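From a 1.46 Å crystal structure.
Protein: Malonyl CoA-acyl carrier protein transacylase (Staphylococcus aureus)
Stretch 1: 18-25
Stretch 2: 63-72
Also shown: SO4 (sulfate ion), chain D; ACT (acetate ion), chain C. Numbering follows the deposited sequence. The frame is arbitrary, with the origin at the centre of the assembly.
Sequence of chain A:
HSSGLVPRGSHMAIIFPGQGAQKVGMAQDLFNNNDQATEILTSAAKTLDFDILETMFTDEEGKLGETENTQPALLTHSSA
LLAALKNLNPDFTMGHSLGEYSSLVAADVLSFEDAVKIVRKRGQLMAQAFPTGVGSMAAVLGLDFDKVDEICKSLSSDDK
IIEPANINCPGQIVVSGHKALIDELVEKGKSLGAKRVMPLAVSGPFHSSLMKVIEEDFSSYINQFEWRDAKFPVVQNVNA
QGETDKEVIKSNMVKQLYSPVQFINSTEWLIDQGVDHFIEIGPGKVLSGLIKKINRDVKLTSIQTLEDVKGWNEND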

# COMPACT_ATOMS: atom_id res chain seq x y z
N GLY A 18 1.88 2.75 -1.02
CA GLY A 18 2.84 1.84 -0.35
C GLY A 18 4.23 1.89 -0.96
O GLY A 18 4.60 2.87 -1.69
N GLN A 19 4.94 0.80 -0.69
CA GLN A 19 6.36 0.65 -1.21
C GLN A 19 6.42 1.01 -2.66
O GLN A 19 5.59 0.53 -3.51
CB GLN A 19 6.75 -0.80 -0.96
CG GLN A 19 8.24 -1.05 -1.24
CD GLN A 19 9.09 -0.62 -0.09
OE1 GLN A 19 8.75 -0.81 1.08
NE2 GLN A 19 10.29 -0.03 -0.43
N GLY A 20 7.42 1.82 -2.99
CA GLY A 20 7.56 2.31 -4.38
C GLY A 20 7.22 3.77 -4.55
O GLY A 20 7.76 4.41 -5.48
N ALA A 21 6.44 4.33 -3.61
CA ALA A 21 6.15 5.74 -3.68
C ALA A 21 7.10 6.67 -2.87
O ALA A 21 7.06 7.88 -3.01
CB ALA A 21 4.69 5.97 -3.22
N GLN A 22 8.01 6.08 -2.09
CA GLN A 22 8.90 6.88 -1.24
C GLN A 22 9.84 7.74 -2.11
O GLN A 22 10.15 7.36 -3.27
CB GLN A 22 9.71 5.95 -0.31
CG GLN A 22 10.79 5.05 -0.99
CD GLN A 22 10.25 3.83 -1.64
OE1 GLN A 22 9.07 3.49 -1.64
NE2 GLN A 22 11.20 3.12 -2.27
N LYS A 23 10.41 8.76 -1.49
CA LYS A 23 11.44 9.57 -2.12
C LYS A 23 12.22 10.26 -1.07
O LYS A 23 11.60 10.70 -0.07
CB LYS A 23 10.86 10.61 -3.10
CG LYS A 23 9.85 11.57 -2.52
CD LYS A 23 9.45 12.54 -3.72
CE LYS A 23 8.89 13.87 -3.22
NZ LYS A 23 9.86 14.61 -2.29
N VAL A 24 13.56 10.34 -1.26
CA VAL A 24 14.36 11.10 -0.33
C VAL A 24 13.88 12.55 -0.35
O VAL A 24 13.64 13.19 -1.40
CB VAL A 24 15.85 11.02 -0.62
CG1 VAL A 24 16.59 11.84 0.48
CG2 VAL A 24 16.26 9.55 -0.67
N GLY A 25 13.64 13.07 0.86
CA GLY A 25 13.13 14.43 1.06
C GLY A 25 11.67 14.40 1.53
O GLY A 25 11.11 15.44 1.91
N LYS A 63 19.25 3.86 2.76
CA LYS A 63 18.42 2.75 3.24
C LYS A 63 16.90 3.05 3.20
O LYS A 63 16.09 2.21 3.68
CB LYS A 63 18.83 2.29 4.64
CG LYS A 63 18.63 3.40 5.68
CD LYS A 63 18.95 2.88 7.07
CE LYS A 63 18.65 3.86 8.22
NZ LYS A 63 19.53 5.03 8.26
N LEU A 64 16.53 4.19 2.65
CA LEU A 64 15.07 4.55 2.64
C LEU A 64 14.24 3.51 1.86
O LEU A 64 13.11 3.21 2.23
CB LEU A 64 14.86 5.99 2.10
CG LEU A 64 13.36 6.38 1.99
CD1 LEU A 64 12.68 6.39 3.42
CD2 LEU A 64 13.20 7.83 1.43
N GLY A 65 14.84 2.94 0.82
CA GLY A 65 14.12 1.95 -0.01
C GLY A 65 14.18 0.53 0.51
O GLY A 65 13.58 -0.34 -0.18
N GLU A 66 14.80 0.27 1.67
CA GLU A 66 14.77 -1.07 2.27
C GLU A 66 13.50 -1.09 3.09
O GLU A 66 13.33 -0.27 4.01
CB GLU A 66 16.02 -1.29 3.14
CG GLU A 66 17.29 -1.14 2.25
CD GLU A 66 18.61 -1.07 2.98
OE1 GLU A 66 18.63 -1.35 4.18
OE2 GLU A 66 19.67 -0.73 2.36
N THR A 67 12.61 -2.04 2.78
CA THR A 67 11.19 -2.02 3.28
C THR A 67 11.05 -1.95 4.80
O THR A 67 10.05 -1.35 5.27
CB THR A 67 10.46 -3.22 2.68
OG1 THR A 67 9.04 -2.95 2.76
CG2 THR A 67 10.82 -4.53 3.32
N GLU A 68 12.05 -2.44 5.57
CA GLU A 68 11.96 -2.31 7.06
C GLU A 68 11.96 -0.83 7.48
O GLU A 68 11.41 -0.46 8.55
CB GLU A 68 13.05 -3.13 7.79
CG GLU A 68 14.47 -2.75 7.46
CD GLU A 68 15.05 -3.45 6.26
OE1 GLU A 68 16.28 -3.68 6.35
OE2 GLU A 68 14.42 -3.69 5.22
N ASN A 69 12.59 -0.01 6.65
CA ASN A 69 12.59 1.46 6.81
C ASN A 69 11.50 2.16 6.02
O ASN A 69 10.86 3.10 6.53
CB ASN A 69 13.92 2.06 6.42
CG ASN A 69 15.08 1.33 7.07
OD1 ASN A 69 15.06 1.08 8.27
ND2 ASN A 69 16.12 0.97 6.26
N THR A 70 11.23 1.69 4.79
CA THR A 70 10.29 2.43 3.96
C THR A 70 8.89 2.34 4.56
O THR A 70 8.11 3.29 4.42
CB THR A 70 10.14 1.75 2.56
OG1 THR A 70 11.44 1.23 2.13
CG2 THR A 70 9.68 2.86 1.61
N GLN A 71 8.54 1.20 5.14
CA GLN A 71 7.15 1.05 5.65
C GLN A 71 6.81 2.11 6.73
O GLN A 71 5.81 2.82 6.58
CB GLN A 71 6.86 -0.35 6.10
CG GLN A 71 6.84 -1.34 4.89
CD GLN A 71 6.35 -2.71 5.24
OE1 GLN A 71 5.41 -2.87 6.05
NE2 GLN A 71 6.99 -3.76 4.65
N PRO A 72 7.59 2.22 7.80
CA PRO A 72 7.27 3.27 8.77
C PRO A 72 7.47 4.65 8.17
O PRO A 72 6.71 5.56 8.55
CB PRO A 72 8.29 3.05 9.94
CG PRO A 72 9.37 2.15 9.34
CD PRO A 72 8.64 1.30 8.30
S SO4 D . 2.22 1.52 -4.47
O1 SO4 D . 1.26 2.24 -3.62
O2 SO4 D . 3.45 2.42 -4.91
O3 SO4 D . 2.61 0.42 -3.61
O4 SO4 D . 1.48 1.05 -5.81
C ACT C . 12.50 -4.23 0.08
O ACT C . 13.32 -3.94 0.94
OXT ACT C . 12.23 -5.47 0.05
CH3 ACT C . 11.87 -3.25 -0.84

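A single amide side chain can join two distant pieces of backbone when its oxygen and nitrogen each find a partner of the right polarity. The loop 18-25 and the turn and helix start at 63-72 of this transacylase illustrate the principle, with 326 Å² of surface buried between them, both sides summed.

Gln 19 is the central link. Its CA-to-CB bond points sideways, but chi1 in t and chi2 in p bend the chain so that its amide reaches the first turn of the helix. There Gln 19 OE1 accepts a hydrogen bond from Thr 67 OG1 at 2.7 Å, while Gln 19 NE2 donates to Thr 70 OG1 at 3.1 Å. A glutamine suits this place because its amide offers an acceptor and a donor side by side, and the two threonines, three residues apart on the helix, meet one each.

Both hydroxyls are also engaged within their own stretch, and this fixes their roles. Thr 70, with chi1 at -37°, donates from Thr 70 OG1 to Leu 64 O at 2.6 Å, leaving the oxygen to accept from Gln 19. Thr 67, chi1 in t, gives its proton to Gln 19 and accepts at Thr 67 OG1 from Gln 71 NE2, 2.9 Å away. Each threonine thus relays the contact into the fold of its own segment. The backbone around them is ordered by the type I turn from Lys 63 to Glu 66, whose last residue is the N-cap; beyond it, Thr 67 N donates a hydrogen bond to the acetate O at 2.7 Å.

Gln 22 shows a different use of the same residue type. Its CA-to-CB bond points toward the other stretch, yet chi1 in p and chi2 in m fold the amide back, so that Gln 22 OE1 accepts from Gly 20 N at 2.7 Å and braces its own loop. What it offers across the interface is mainly packing: Gln 22 CG lies 4.2 Å from Leu 64 CG, and Gln 22 OE1 lies 3.4 Å from Thr 70 CG2. Gly 20 itself, at phi 108°, has a backbone conformation that calls for glycine, since a CB would jam against the preceding carbonyl oxygen.

Leu 64 supplies the apolar end of the contact. Buried, with chi1 in t and chi2 in p, it points toward the loop and sets Leu 64 CD2 against the backbone, 3.6 Å from Lys 23 O, and 4.1 Å from Val 24 CG2. Lys 23 directs its CA-to-CB bond away, so its backbone rather than its long side chain meets the leucine.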